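Local coordinates for putative transcriptional regulator protein (Vibrio parahaemolyticus, PDB 3ER6) that is of unknown function but, as an AraC-family regulator represented here by its DJ-1/PfpI-like domain, probably binds specific DNA sequences to control transcription, at the interface of chains A and B. Residues are numbered along the deposited sequence; one frame, centred on the assembly and turned at random. Chains: chain A/B, Putative transcriptional regulator protein.

The interface of chains A and B. Residues chain A 26, 29-30, 195-196; chain B 20, 169-170.
B:Tyr170 meets A:Glu29 at the junction of two DJ-1/PfpI-like domains and illustrates how one aromatic side chain can combine polar and apolar docking. The interface is two-fold symmetric, so the same contact recurs with the chains exchanged; this dimer may not be the one formed by the full-length regulator. The polar component is a hydrogen bond from the phenol OH of B:Tyr170 to carboxylate oxygen OE1 of A:Glu29, 2.8 Å long. It uses the anti lone pair of OE1, which points away from OE2; OE1 lies in the ring plane at its edge, although the carboxylate is turned 42° from the ring. A:Glu29 reaches this position from helix 22-37 with an extended chain (chi2 177°).

Apolar contacts flank the B:Tyr170 ring. On one face, A:Ser26 and A:Ile30, one helical turn apart, approach opposite rims: CB of the serine lies 3.7 Å from CD1, and CG1 of the isoleucine 3.8 Å from CE2. The ring's own neighbour, B:Pro169, covers the other face near the rim with CB, so the phenol ring is wedged between the partner's helix and its own chain. In the ring plane, methyl CD2 of A:Leu196 abuts CD2 of B:Tyr170 at 3.7 Å, a side approach that should limit ring rotation.

At the end of helix 186-195, A:Phe195 and the loop residue A:Leu196 add further contacts. B:Pro169, which follows a cis peptide bond, sets its ring against their backbone, with CD 3.4 Å from the carbonyl O of A:Leu196. The side chains of A:Phe195 (chi1 163°) and B:Tyr20 are set at a slant, ring atoms CZ and CE1 3.9 Å apart, with CZ off the tyrosine plane. The A:Glu29 carboxylate also rests against the B:Tyr20 backbone, OE2 lying 3.4 Å from CA.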
loop_
_atom_site.group_PDB
_atom_site.type_symbol
_atom_site.label_atom_id
_atom_site.label_comp_id
_atom_site.label_asym_id
_atom_site.label_seq_id
_atom_site.Cartn_x
_atom_site.Cartn_y
_atom_site.Cartn_z
ATOM N N SER A 26 -1.936 0.006 3.418
ATOM C CA SER A 26 -2.544 -1.169 2.769
ATOM C C SER A 26 -2.953 -2.224 3.826
ATOM O O SER A 26 -3.981 -2.874 3.666
ATOM C CB SER A 26 -1.618 -1.780 1.702
ATOM O OG SER A 26 -0.429 -2.260 2.293
ATOM N N GLU A 29 -6.204 -1.133 5.233
ATOM C CA GLU A 29 -7.275 -1.343 4.260
ATOM C C GLU A 29 -7.653 -2.799 4.256
ATOM O O GLU A 29 -8.834 -3.112 4.164
ATOM C CB GLU A 29 -6.759 -0.948 2.860
ATOM C CG GLU A 29 -6.677 0.615 2.774
ATOM C CD GLU A 29 -6.104 1.194 1.440
ATOM O OE1 GLU A 29 -5.885 0.442 0.504
ATOM O OE2 GLU A 29 -5.885 2.420 1.403
ATOM N N ILE A 30 -6.667 -3.715 4.311
ATOM C CA ILE A 30 -7.011 -5.147 4.266
ATOM C C ILE A 30 -7.726 -5.523 5.566
ATOM O O ILE A 30 -8.759 -6.156 5.548
ATOM C CB ILE A 30 -5.735 -6.074 4.064
ATOM C CG1 ILE A 30 -5.111 -5.830 2.676
ATOM C CG2 ILE A 30 -6.077 -7.649 4.261
ATOM C CD1 ILE A 30 -3.693 -6.362 2.518
ATOM N N PHE A 195 -10.560 -11.368 -2.184
ATOM C CA PHE A 195 -10.454 -9.892 -2.376
ATOM C C PHE A 195 -9.067 -9.539 -2.886
ATOM O O PHE A 195 -8.902 -8.688 -3.743
ATOM C CB PHE A 195 -10.768 -9.153 -1.045
ATOM C CG PHE A 195 -10.308 -7.687 -1.002
ATOM C CD1 PHE A 195 -10.967 -6.693 -1.737
ATOM C CD2 PHE A 195 -9.252 -7.297 -0.174
ATOM C CE1 PHE A 195 -10.508 -5.326 -1.655
ATOM C CE2 PHE A 195 -8.842 -5.975 -0.070
ATOM C CZ PHE A 195 -9.438 -5.002 -0.786
ATOM N N LEU A 196 -8.065 -10.219 -2.357
ATOM C CA LEU A 196 -6.669 -9.914 -2.680
ATOM C C LEU A 196 -6.256 -10.558 -4.001
ATOM O O LEU A 196 -5.166 -10.289 -4.487
ATOM C CB LEU A 196 -5.699 -10.358 -1.552
ATOM C CG LEU A 196 -5.754 -9.527 -0.278
ATOM C CD1 LEU A 196 -4.847 -10.086 0.865
ATOM C CD2 LEU A 196 -5.274 -8.131 -0.650
ATOM N N TYR B 20 -9.370 3.566 -0.222
ATOM C CA TYR B 20 -8.433 2.671 -0.906
ATOM C C TYR B 20 -7.390 3.513 -1.638
ATOM O O TYR B 20 -7.517 3.708 -2.823
ATOM C CB TYR B 20 -9.167 1.718 -1.867
ATOM C CG TYR B 20 -10.005 0.693 -1.103
ATOM C CD1 TYR B 20 -9.399 -0.398 -0.466
ATOM C CD2 TYR B 20 -11.370 0.893 -0.937
ATOM C CE1 TYR B 20 -10.182 -1.325 0.283
ATOM C CE2 TYR B 20 -12.169 -0.015 -0.219
ATOM C CZ TYR B 20 -11.558 -1.082 0.435
ATOM O OH TYR B 20 -12.341 -1.998 1.129
ATOM N N PRO B 169 -5.122 -6.046 -5.836
ATOM C CA PRO B 169 -5.228 -4.590 -5.531
ATOM C C PRO B 169 -3.974 -3.919 -5.075
ATOM O O PRO B 169 -3.942 -2.685 -5.120
ATOM C CB PRO B 169 -6.294 -4.492 -4.412
ATOM C CG PRO B 169 -6.597 -5.966 -3.979
ATOM C CD PRO B 169 -5.714 -6.913 -4.775
ATOM N N TYR B 170 -2.977 -4.687 -4.597
ATOM C CA TYR B 170 -1.793 -4.103 -3.989
ATOM C C TYR B 170 -0.440 -4.424 -4.620
ATOM O O TYR B 170 0.585 -3.739 -4.314
ATOM C CB TYR B 170 -1.736 -4.400 -2.488
ATOM C CG TYR B 170 -2.942 -3.832 -1.782
ATOM C CD1 TYR B 170 -3.090 -2.444 -1.617
ATOM C CD2 TYR B 170 -3.958 -4.685 -1.311
ATOM C CE1 TYR B 170 -4.205 -1.931 -0.974
ATOM C CE2 TYR B 170 -5.082 -4.186 -0.715
ATOM C CZ TYR B 170 -5.178 -2.808 -0.525
ATOM O OH TYR B 170 -6.287 -2.302 0.069
#